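Local coordinates for phosphatidylglycerophosphatase B (Bacillus subtilis, PDB 6FMX), which dephosphorylates phosphatidylglycerophosphate to phosphatidylglycerol in the cell membrane and also acts as an undecaprenyl pyrophosphate phosphatase, at residues A[75-80]-A[146-151]; A[86-91]-A[156-161]; A[139-144]-A[197-202]. All coordinates share one frame; numbering follows the deposited sequence. Where two conformers were deposited one is given.

Interaction 1: A[75-80]-A[146-151]; sequences SFLLPL and CVYPVI. With OLC ((2R)-2,3-dihydroxypropyl (9Z)-octadec-9-enoate), chain B.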
loop_
_atom_site.group_PDB
_atom_site.type_symbol
_atom_site.label_atom_id
_atom_site.label_comp_id
_atom_site.label_asym_id
_atom_site.label_seq_id
_atom_site.Cartn_x
_atom_site.Cartn_y
_atom_site.Cartn_z
ATOM N N SER A 75 6.579 8.485 -5.927
ATOM C CA SER A 75 7.051 9.113 -7.152
ATOM C C SER A 75 6.631 8.346 -8.395
ATOM O O SER A 75 6.579 8.933 -9.481
ATOM C CB SER A 75 8.571 9.258 -7.123
ATOM O OG SER A 75 9.191 8.008 -7.369
ATOM N N PHE A 76 6.341 7.055 -8.266
ATOM C CA PHE A 76 5.793 6.283 -9.372
ATOM C C PHE A 76 4.274 6.348 -9.415
ATOM O O PHE A 76 3.692 6.456 -10.500
ATOM C CB PHE A 76 6.233 4.822 -9.254
ATOM C CG PHE A 76 5.560 3.892 -10.226
ATOM C CD1 PHE A 76 5.954 3.854 -11.555
ATOM C CD2 PHE A 76 4.561 3.032 -9.805
ATOM C CE1 PHE A 76 5.344 2.982 -12.452
ATOM C CE2 PHE A 76 3.952 2.166 -10.686
ATOM C CZ PHE A 76 4.342 2.136 -12.015
ATOM N N LEU A 77 3.621 6.314 -8.254
ATOM C CA LEU A 77 2.170 6.193 -8.224
ATOM C C LEU A 77 1.468 7.488 -8.591
ATOM O O LEU A 77 0.384 7.438 -9.180
ATOM C CB LEU A 77 1.707 5.716 -6.853
ATOM C CG LEU A 77 2.103 4.272 -6.572
ATOM C CD1 LEU A 77 1.991 3.988 -5.098
ATOM C CD2 LEU A 77 1.287 3.288 -7.377
ATOM N N LEU A 78 2.042 8.649 -8.258
ATOM C CA LEU A 78 1.403 9.898 -8.651
ATOM C C LEU A 78 1.280 10.030 -10.176
ATOM O O LEU A 78 0.171 10.280 -10.658
ATOM C CB LEU A 78 2.130 11.094 -8.025
ATOM C CG LEU A 78 1.550 12.469 -8.356
ATOM C CD1 LEU A 78 0.040 12.500 -8.139
ATOM C CD2 LEU A 78 2.232 13.561 -7.531
ATOM N N PRO A 79 2.356 9.856 -10.961
ATOM C CA PRO A 79 2.153 9.874 -12.424
ATOM C C PRO A 79 1.286 8.737 -12.919
ATOM O O PRO A 79 0.564 8.917 -13.910
ATOM C CB PRO A 79 3.582 9.777 -12.987
ATOM C CG PRO A 79 4.422 9.300 -11.860
ATOM C CD PRO A 79 3.785 9.827 -10.618
ATOM N N LEU A 80 1.330 7.569 -12.273
ATOM C CA LEU A 80 0.467 6.469 -12.693
ATOM C C LEU A 80 -1.004 6.836 -12.528
ATOM O O LEU A 80 -1.812 6.631 -13.439
ATOM C CB LEU A 80 0.786 5.202 -11.904
ATOM C CG LEU A 80 -0.093 4.006 -12.301
ATOM C CD1 LEU A 80 0.067 3.650 -13.770
ATOM C CD2 LEU A 80 0.184 2.793 -11.420
ATOM N N CYS A 146 -3.497 0.780 -0.935
ATOM C CA CYS A 146 -4.554 1.711 -1.304
ATOM C C CYS A 146 -4.697 1.823 -2.818
ATOM O O CYS A 146 -5.751 1.503 -3.365
ATOM C CB CYS A 146 -4.269 3.086 -0.693
ATOM S SG CYS A 146 -5.410 4.391 -1.207
ATOM N N VAL A 147 -3.627 2.220 -3.511
ATOM C CA VAL A 147 -3.757 2.660 -4.896
ATOM C C VAL A 147 -4.080 1.500 -5.835
ATOM O O VAL A 147 -4.906 1.644 -6.745
ATOM C CB VAL A 147 -2.483 3.408 -5.330
ATOM C CG1 VAL A 147 -2.550 3.754 -6.810
ATOM C CG2 VAL A 147 -2.313 4.673 -4.512
ATOM N N TYR A 148 -3.429 0.342 -5.667
ATOM C CA TYR A 148 -3.669 -0.702 -6.664
ATOM C C TYR A 148 -5.084 -1.280 -6.569
ATOM O O TYR A 148 -5.715 -1.483 -7.617
ATOM C CB TYR A 148 -2.590 -1.795 -6.591
ATOM C CG TYR A 148 -1.284 -1.312 -7.179
ATOM C CD1 TYR A 148 -1.161 -1.082 -8.545
ATOM C CD2 TYR A 148 -0.206 -1.022 -6.370
ATOM C CE1 TYR A 148 0.020 -0.607 -9.084
ATOM C CE2 TYR A 148 0.977 -0.543 -6.897
ATOM C CZ TYR A 148 1.083 -0.339 -8.249
ATOM O OH TYR A 148 2.263 0.136 -8.764
ATOM N N PRO A 149 -5.635 -1.559 -5.379
ATOM C CA PRO A 149 -7.064 -1.926 -5.334
ATOM C C PRO A 149 -7.990 -0.825 -5.826
ATOM O O PRO A 149 -9.026 -1.125 -6.442
ATOM C CB PRO A 149 -7.301 -2.247 -3.854
ATOM C CG PRO A 149 -5.957 -2.620 -3.333
ATOM C CD PRO A 149 -4.976 -1.760 -4.069
ATOM N N VAL A 150 -7.648 0.442 -5.577
ATOM C CA VAL A 150 -8.461 1.548 -6.077
ATOM C C VAL A 150 -8.433 1.579 -7.601
ATOM O O VAL A 150 -9.472 1.721 -8.256
ATOM C CB VAL A 150 -7.977 2.880 -5.479
ATOM C CG1 VAL A 150 -8.500 4.050 -6.284
ATOM C CG2 VAL A 150 -8.432 3.001 -4.044
ATOM N N ILE A 151 -7.236 1.468 -8.184
ATOM C CA ILE A 151 -7.125 1.407 -9.640
ATOM C C ILE A 151 -7.962 0.259 -10.181
ATOM O O ILE A 151 -8.713 0.416 -11.153
ATOM C CB ILE A 151 -5.649 1.276 -10.060
ATOM C CG1 ILE A 151 -4.920 2.608 -9.888
ATOM C CG2 ILE A 151 -5.549 0.759 -11.502
ATOM C CD1 ILE A 151 -3.389 2.499 -10.054
HETATM C C18 OLC B . -8.576 3.243 -21.381
HETATM C C10 OLC B . -2.066 1.350 -18.265
HETATM C C9 OLC B . -0.767 1.405 -18.042
HETATM C C17 OLC B . -7.790 4.359 -20.692
HETATM C C11 OLC B . -2.958 2.588 -18.151
HETATM C C8 OLC B . -0.089 2.716 -17.651
HETATM C C24 OLC B . 9.666 8.881 -11.440
HETATM C C16 OLC B . -7.765 4.166 -19.173
HETATM C C12 OLC B . -2.968 3.365 -19.472
HETATM C C7 OLC B . 1.427 2.546 -17.619
HETATM C C15 OLC B . -6.573 3.300 -18.774
HETATM C C13 OLC B . -4.400 3.578 -19.962
HETATM C C6 OLC B . 2.051 3.881 -17.221
HETATM C C14 OLC B . -5.273 4.106 -18.831
HETATM C C5 OLC B . 3.384 3.646 -16.506
HETATM C C4 OLC B . 3.446 4.507 -15.242
HETATM C C3 OLC B . 4.399 5.685 -15.435
HETATM C C2 OLC B . 4.840 6.207 -14.070
HETATM C C21 OLC B . 7.801 8.158 -12.955
HETATM C C1 OLC B . 6.035 7.155 -14.203
HETATM C C22 OLC B . 9.122 7.750 -12.305
HETATM O O19 OLC B . 6.006 8.031 -14.998
HETATM O O25 OLC B . 10.361 8.345 -10.343
HETATM O O23 OLC B . 8.909 6.628 -11.497
HETATM O O20 OLC B . 7.163 6.987 -13.389
#

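Interaction 2: A[86-91]-A[156-161]; sequences AGMFFY and VKHLPF. With OLC ((2R)-2,3-dihydroxypropyl (9Z)-octadec-9-enoate), chain B.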
loop_
_atom_site.group_PDB
_atom_site.type_symbol
_atom_site.label_atom_id
_atom_site.label_comp_id
_atom_site.label_asym_id
_atom_site.label_seq_id
_atom_site.Cartn_x
_atom_site.Cartn_y
_atom_site.Cartn_z
ATOM N N ALA A 86 -6.429 10.326 -16.535
ATOM C CA ALA A 86 -6.547 10.986 -17.830
ATOM C C ALA A 86 -7.093 10.029 -18.877
ATOM O O ALA A 86 -7.975 10.389 -19.666
ATOM C CB ALA A 86 -5.188 11.539 -18.260
ATOM N N GLY A 87 -6.572 8.799 -18.904
ATOM C CA GLY A 87 -7.111 7.799 -19.808
ATOM C C GLY A 87 -8.601 7.582 -19.611
ATOM O O GLY A 87 -9.367 7.528 -20.576
ATOM N N MET A 88 -9.035 7.462 -18.355
ATOM C CA MET A 88 -10.451 7.229 -18.099
ATOM C C MET A 88 -11.287 8.430 -18.509
ATOM O O MET A 88 -12.432 8.270 -18.944
ATOM C CB MET A 88 -10.678 6.896 -16.625
ATOM C CG MET A 88 -10.031 5.594 -16.186
ATOM S SD MET A 88 -10.392 5.195 -14.468
ATOM C CE MET A 88 -10.007 6.747 -13.662
ATOM N N PHE A 89 -10.730 9.634 -18.396
ATOM C CA PHE A 89 -11.477 10.820 -18.798
ATOM C C PHE A 89 -11.721 10.822 -20.305
ATOM O O PHE A 89 -12.846 11.056 -20.762
ATOM C CB PHE A 89 -10.728 12.079 -18.368
ATOM C CG PHE A 89 -11.390 13.347 -18.799
ATOM C CD1 PHE A 89 -12.440 13.877 -18.068
ATOM C CD2 PHE A 89 -10.973 14.003 -19.944
ATOM C CE1 PHE A 89 -13.057 15.047 -18.466
ATOM C CE2 PHE A 89 -11.588 15.173 -20.350
ATOM C CZ PHE A 89 -12.630 15.695 -19.607
ATOM N N PHE A 90 -10.681 10.555 -21.096
ATOM C CA PHE A 90 -10.872 10.511 -22.544
ATOM C C PHE A 90 -11.784 9.362 -22.948
ATOM O O PHE A 90 -12.630 9.513 -23.838
ATOM C CB PHE A 90 -9.528 10.397 -23.255
ATOM C CG PHE A 90 -8.750 11.670 -23.266
ATOM C CD1 PHE A 90 -9.211 12.770 -23.969
ATOM C CD2 PHE A 90 -7.559 11.771 -22.578
ATOM C CE1 PHE A 90 -8.489 13.950 -23.983
ATOM C CE2 PHE A 90 -6.837 12.947 -22.587
ATOM C CZ PHE A 90 -7.302 14.036 -23.290
ATOM N N TYR A 91 -11.643 8.211 -22.293
ATOM C CA TYR A 91 -12.388 7.033 -22.717
ATOM C C TYR A 91 -13.865 7.138 -22.349
ATOM O O TYR A 91 -14.739 6.823 -23.166
ATOM C CB TYR A 91 -11.758 5.779 -22.108
ATOM C CG TYR A 91 -12.332 4.487 -22.634
ATOM C CD1 TYR A 91 -12.133 4.099 -23.954
ATOM C CD2 TYR A 91 -13.058 3.643 -21.808
ATOM C CE1 TYR A 91 -12.656 2.909 -24.438
ATOM C CE2 TYR A 91 -13.585 2.456 -22.278
ATOM C CZ TYR A 91 -13.381 2.093 -23.592
ATOM O OH TYR A 91 -13.902 0.907 -24.058
ATOM N N VAL A 156 -12.330 -1.666 -13.458
ATOM C CA VAL A 156 -13.481 -2.546 -13.626
ATOM C C VAL A 156 -14.765 -1.730 -13.756
ATOM O O VAL A 156 -15.688 -2.122 -14.479
ATOM C CB VAL A 156 -13.544 -3.557 -12.459
ATOM C CG1 VAL A 156 -14.916 -4.212 -12.353
ATOM C CG2 VAL A 156 -12.462 -4.626 -12.620
ATOM N N LYS A 157 -14.838 -0.572 -13.094
ATOM C CA LYS A 157 -16.033 0.265 -13.196
ATOM C C LYS A 157 -16.209 0.824 -14.607
ATOM O O LYS A 157 -17.331 0.888 -15.127
ATOM C CB LYS A 157 -15.969 1.412 -12.183
ATOM C CG LYS A 157 -17.186 2.356 -12.243
ATOM C CD LYS A 157 -17.145 3.424 -11.163
ATOM C CE LYS A 157 -18.220 4.478 -11.405
ATOM N NZ LYS A 157 -18.001 5.701 -10.583
ATOM N N HIS A 158 -15.111 1.229 -15.246
ATOM C CA HIS A 158 -15.194 2.024 -16.463
ATOM C C HIS A 158 -14.791 1.279 -17.728
ATOM O O HIS A 158 -15.047 1.783 -18.827
ATOM C CB HIS A 158 -14.322 3.276 -16.331
ATOM C CG HIS A 158 -14.856 4.285 -15.363
ATOM N ND1 HIS A 158 -16.127 4.810 -15.462
ATOM C CD2 HIS A 158 -14.296 4.855 -14.270
ATOM C CE1 HIS A 158 -16.326 5.664 -14.473
ATOM N NE2 HIS A 158 -15.229 5.711 -13.737
ATOM N N LEU A 159 -14.164 0.113 -17.616
ATOM C CA LEU A 159 -13.707 -0.605 -18.803
ATOM C C LEU A 159 -14.563 -1.848 -18.998
ATOM O O LEU A 159 -14.309 -2.885 -18.363
ATOM C CB LEU A 159 -12.228 -0.980 -18.689
ATOM C CG LEU A 159 -11.152 0.030 -19.109
ATOM C CD1 LEU A 159 -11.487 1.466 -18.745
ATOM C CD2 LEU A 159 -9.803 -0.364 -18.524
ATOM N N PRO A 160 -15.586 -1.801 -19.857
ATOM C CA PRO A 160 -16.459 -2.973 -20.021
ATOM C C PRO A 160 -15.731 -4.222 -20.481
ATOM O O PRO A 160 -16.200 -5.326 -20.185
ATOM C CB PRO A 160 -17.491 -2.502 -21.059
ATOM C CG PRO A 160 -17.428 -0.997 -21.004
ATOM C CD PRO A 160 -15.992 -0.684 -20.723
ATOM N N PHE A 161 -14.592 -4.091 -21.167
ATOM C CA PHE A 161 -13.844 -5.276 -21.571
ATOM C C PHE A 161 -13.145 -5.955 -20.402
ATOM O O PHE A 161 -12.617 -7.055 -20.578
ATOM C CB PHE A 161 -12.834 -4.923 -22.676
ATOM C CG PHE A 161 -11.594 -4.202 -22.198
ATOM C CD1 PHE A 161 -10.526 -4.894 -21.642
ATOM C CD2 PHE A 161 -11.484 -2.831 -22.346
ATOM C CE1 PHE A 161 -9.395 -4.229 -21.224
ATOM C CE2 PHE A 161 -10.352 -2.161 -21.928
ATOM C CZ PHE A 161 -9.306 -2.858 -21.368
HETATM C C18 OLC B . -8.576 3.243 -21.381
HETATM C C10 OLC B . -2.066 1.350 -18.265
HETATM C C9 OLC B . -0.767 1.405 -18.042
HETATM C C17 OLC B . -7.790 4.359 -20.692
HETATM C C11 OLC B . -2.958 2.588 -18.151
HETATM C C8 OLC B . -0.089 2.716 -17.651
HETATM C C24 OLC B . 9.666 8.881 -11.440
HETATM C C16 OLC B . -7.765 4.166 -19.173
HETATM C C12 OLC B . -2.968 3.365 -19.472
HETATM C C7 OLC B . 1.427 2.546 -17.619
HETATM C C15 OLC B . -6.573 3.300 -18.774
HETATM C C13 OLC B . -4.400 3.578 -19.962
HETATM C C6 OLC B . 2.051 3.881 -17.221
HETATM C C14 OLC B . -5.273 4.106 -18.831
HETATM C C5 OLC B . 3.384 3.646 -16.506
HETATM C C4 OLC B . 3.446 4.507 -15.242
HETATM C C3 OLC B . 4.399 5.685 -15.435
HETATM C C2 OLC B . 4.840 6.207 -14.070
HETATM C C21 OLC B . 7.801 8.158 -12.955
HETATM C C1 OLC B . 6.035 7.155 -14.203
HETATM C C22 OLC B . 9.122 7.750 -12.305
HETATM O O19 OLC B . 6.006 8.031 -14.998
HETATM O O25 OLC B . 10.361 8.345 -10.343
HETATM O O23 OLC B . 8.909 6.628 -11.497
HETATM O O20 OLC B . 7.163 6.987 -13.389
#

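Interaction 3: A[139-144]-A[197-202]; sequences GHSMNA and GGFSLG. With WO4 (tungstate(VI)ion), chain G.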
loop_
_atom_site.group_PDB
_atom_site.type_symbol
_atom_site.label_atom_id
_atom_site.label_comp_id
_atom_site.label_asym_id
_atom_site.label_seq_id
_atom_site.Cartn_x
_atom_site.Cartn_y
_atom_site.Cartn_z
ATOM N N GLY A 139 5.269 3.438 4.159
ATOM C CA GLY A 139 4.579 4.219 3.148
ATOM C C GLY A 139 4.406 3.478 1.832
ATOM O O GLY A 139 3.361 3.589 1.193
ATOM N N HIS A 140 5.428 2.720 1.409
ATOM C CA HIS A 140 5.288 1.953 0.169
ATOM C C HIS A 140 4.151 0.945 0.280
ATOM O O HIS A 140 3.373 0.762 -0.666
ATOM C CB HIS A 140 6.596 1.231 -0.180
ATOM C CG HIS A 140 7.598 2.071 -0.917
ATOM N ND1 HIS A 140 8.122 3.241 -0.408
ATOM C CD2 HIS A 140 8.221 1.870 -2.104
ATOM C CE1 HIS A 140 9.004 3.735 -1.258
ATOM N NE2 HIS A 140 9.087 2.921 -2.295
ATOM N N SER A 141 4.042 0.275 1.428
ATOM C CA SER A 141 2.984 -0.706 1.616
ATOM C C SER A 141 1.626 -0.036 1.705
ATOM O O SER A 141 0.629 -0.530 1.168
ATOM C CB SER A 141 3.264 -1.532 2.874
ATOM O OG SER A 141 4.613 -1.980 2.879
ATOM N N MET A 142 1.572 1.115 2.394
ATOM C CA MET A 142 0.336 1.874 2.506
ATOM C C MET A 142 -0.099 2.427 1.152
ATOM O O MET A 142 -1.292 2.414 0.825
ATOM C CB MET A 142 0.525 3.004 3.511
ATOM C CG MET A 142 -0.759 3.664 3.973
ATOM S SD MET A 142 -0.547 4.344 5.627
ATOM C CE MET A 142 -1.851 5.582 5.622
ATOM N N ASN A 143 0.856 2.942 0.367
ATOM C CA ASN A 143 0.568 3.381 -0.999
ATOM C C ASN A 143 0.014 2.237 -1.840
ATOM O O ASN A 143 -0.979 2.404 -2.562
ATOM C CB ASN A 143 1.838 3.913 -1.675
ATOM C CG ASN A 143 2.359 5.200 -1.074
ATOM O OD1 ASN A 143 1.710 5.834 -0.251
ATOM N ND2 ASN A 143 3.565 5.589 -1.495
ATOM N N ALA A 144 0.672 1.073 -1.793
ATOM C CA ALA A 144 0.308 -0.006 -2.711
ATOM C C ALA A 144 -1.027 -0.631 -2.321
ATOM O O ALA A 144 -1.835 -0.989 -3.184
ATOM C CB ALA A 144 1.409 -1.070 -2.755
ATOM N N GLY A 197 1.015 -2.797 9.103
ATOM C CA GLY A 197 0.349 -1.560 9.485
ATOM C C GLY A 197 -0.034 -0.711 8.290
ATOM O O GLY A 197 -1.140 -0.169 8.230
ATOM N N GLY A 198 0.876 -0.583 7.319
ATOM C CA GLY A 198 0.563 0.179 6.122
ATOM C C GLY A 198 -0.461 -0.515 5.247
ATOM O O GLY A 198 -1.351 0.135 4.687
ATOM N N PHE A 199 -0.350 -1.842 5.110
ATOM C CA PHE A 199 -1.370 -2.630 4.421
ATOM C C PHE A 199 -2.760 -2.311 4.954
ATOM O O PHE A 199 -3.678 -1.996 4.188
ATOM C CB PHE A 199 -1.099 -4.129 4.592
ATOM C CG PHE A 199 -0.120 -4.708 3.600
ATOM C CD1 PHE A 199 0.370 -3.955 2.548
ATOM C CD2 PHE A 199 0.295 -6.024 3.726
ATOM C CE1 PHE A 199 1.271 -4.506 1.645
ATOM C CE2 PHE A 199 1.201 -6.581 2.819
ATOM C CZ PHE A 199 1.684 -5.820 1.781
ATOM N N SER A 200 -2.929 -2.399 6.272
ATOM C CA SER A 200 -4.268 -2.294 6.842
ATOM C C SER A 200 -4.880 -0.920 6.613
ATOM O O SER A 200 -6.084 -0.825 6.342
ATOM C CB SER A 200 -4.242 -2.646 8.331
ATOM O OG SER A 200 -3.567 -1.679 9.099
ATOM N N LEU A 201 -4.086 0.148 6.685
ATOM C CA LEU A 201 -4.649 1.481 6.492
ATOM C C LEU A 201 -4.815 1.869 5.023
ATOM O O LEU A 201 -5.758 2.597 4.694
ATOM C CB LEU A 201 -3.799 2.528 7.211
ATOM C CG LEU A 201 -3.782 2.462 8.740
ATOM C CD1 LEU A 201 -2.956 3.593 9.284
ATOM C CD2 LEU A 201 -5.186 2.542 9.305
ATOM N N GLY A 202 -3.932 1.415 4.133
ATOM C CA GLY A 202 -4.172 1.619 2.716
ATOM C C GLY A 202 -5.416 0.895 2.245
ATOM O O GLY A 202 -6.219 1.444 1.481
HETATM W W WO4 G . 8.758 3.778 3.333
HETATM O O1 WO4 G . 10.747 3.425 3.601
HETATM O O2 WO4 G . 7.876 4.363 5.065
HETATM O O3 WO4 G . 8.536 5.349 2.056
HETATM O O4 WO4 G . 7.913 2.062 2.725
#

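Interaction 1: A[75-80]-A[146-151]
Tyr148 reaches from helix 139-158 to helix 74-92 and meets Phe76, Leu77 and Leu80. The two helices run roughly parallel here, at 22°. Their short segments stay 11.5 Å apart at the axes, so side chains, not backbones, make the contact.

The Tyr148 side chain can be followed outward. CB and CG stay close to their own helix. With CG beside the backbone N (chi1 -74°), the ring is directed across to the other helix. In the outer half of the ring, CE1 lies 4.1 Å from Leu80 CD2. On the other ring edge, CE2 comes near Leu77 CD2. The same methyl, Leu77 CD2, is 3.7 Å from Tyr148 CZ. Both leucine methyls approach the ring obliquely, and both side chains cross it at about a right angle. At the tip, Tyr148 OH meets the edge of the Phe76 ring close to its plane, 3.3 Å from Phe76 CE2. The hydroxyl is hydrogen-bonded to Leu71 O, just before helix 74-92.

Two aliphatic pairs complete the contact. Leu77 CD2 also touches Val147 CG1 at 3.9 Å. Leu80 CD2 meets Ile151 CD1 at 3.8 Å.

The other flank of segment 75-80 carries a monoolein molecule (OLC). Ser75 OG and OLC O25 share a hydrogen bond of 3.2 Å. The lipid then passes Phe76 and Pro79 and reaches Leu80, whose CD1 is 3.8 Å from OLC C4. The two methyls of Leu80 thus serve different neighbours, CD1 the lipid and CD2 the protein.

The contact is therefore apolar packing between transmembrane helices around Tyr148, with Phe76 at its tip. The buried hydroxyl is satisfied by a backbone carbonyl, which should help to fix the reach of the tyrosine.

Interaction 2: A[86-91]-A[156-161]
Met88 and Tyr91 of helix 74-92 face His158, Leu159 and Pro160, where helix 139-158 ends, probably on the cytoplasmic side. His158 is the last helical residue, and Leu159 leaves the helical conformation.

The sulfur contact is the deeper one. Met88 SD lies 3.9 Å from His158 CD2. It approaches the imidazole obliquely, 5.0 Å from the ring centroid and 70° off the ring normal. A bend at the last torsion of Met88 (chi3 -49°) turns its methyl aside after the sulfur. The two side chains cross at about a right angle. Lys157 CG lies over the centre of one face of the same imidazole.

The apolar contacts belong to Tyr91. With CG opposite the backbone N (chi1 -172°), its ring lies across the gap, against Leu159 and Pro160. Tyr91 CD2 is 4.1 Å from Leu159 CD1, which comes in obliquely to the ring. Farther out, Tyr91 CE2 is 4.3 Å from Pro160 CD, near the ring plane.

Polar groups take part mainly through neighbours. The carbonyl oxygen of His158 sits at the edge of the Tyr91 ring, in its plane, 3.8 Å from CE2. That oxygen accepts a hydrogen bond from Arg92 NE. His158 NE2 is hydrogen-bonded to Asp96, which also forms a salt bridge with Lys157.

Monoolein fills in beside the helix. Its chain runs along the backbone at Gly87, where OLC C17 is 3.5 Å from Gly87 C. The chain end, C18, lies near the Tyr91 ring.

The chemistry is mixed. Sulfur and apolar contacts join the two helix ends, while His158 O is held by Arg92 and His158 NE2 by Asp96. The carboxylate would probably favour a proton on NE2, though Lys157 shares its charge.

Interaction 3: A[139-144]-A[197-202]
Met142 packs directly against Gly198 and Gly202, and this is the tight side of the contact. The axes of the two short helical segments approach to 7.1 Å and cross at -27°. Met142 CA lies only 4.0 Å from Gly198 CA. Two CA-H...O contacts link the backbones. Met142 CA-H is directed at Gly198 O (CA to O 3.3 Å), and Gly202 CA-H at Met142 O (3.5 Å). Both glycines turn a side without any side chain to the partner helix, which allows the close approach. In one of two conformers, the extended Met142 chain runs on to Leu201; that contact is less certain.

The Phe199 side is looser. There a side chain, not the backbone, of helix 192-215 makes the contact. The partly exposed ring folds back against Ser141, with CE1 3.8 Å from Ser141 CB. Ser141 O lies at the ring edge, in its plane. Ser141 OG is hydrogen-bonded to Ser138.

His140, probably the proton donor, faces the tungstate and packs on Val180 and Arg184. Gly139 N gives a nearly straight bond to WO4 O2 (2.9 Å, 173°), and His140 N binds O4. His140 ND1 reaches O3 at 3.3 Å. Lys115, Arg122, Ser138 and Arg184 also bind the anion.

The chemistry thus divides: glycine-based packing toward helix 192-215, and N-H groups gripping a phosphate-like anion on the pocket side.

After three earlier helices, the chain enters helix 74-92, which supplies one side of interactions 1 and 2. Helix 96-118 follows, and helix 139-158 then runs roughly parallel to helix 74-92. Its start opens interaction 3, its middle closes interaction 1, and its end closes interaction 2. Interaction 3 closes last, on helix 192-215. The segments of every pair alternate along the chain, so all three contacts cross. Interactions 1 and 3 touch, for example at Leu77 and Asn143. Interaction 2 lies about 16 Å from interaction 1, centre to centre. Helix 139-158 is common to all three and ties helix 74-92 to helix 192-215.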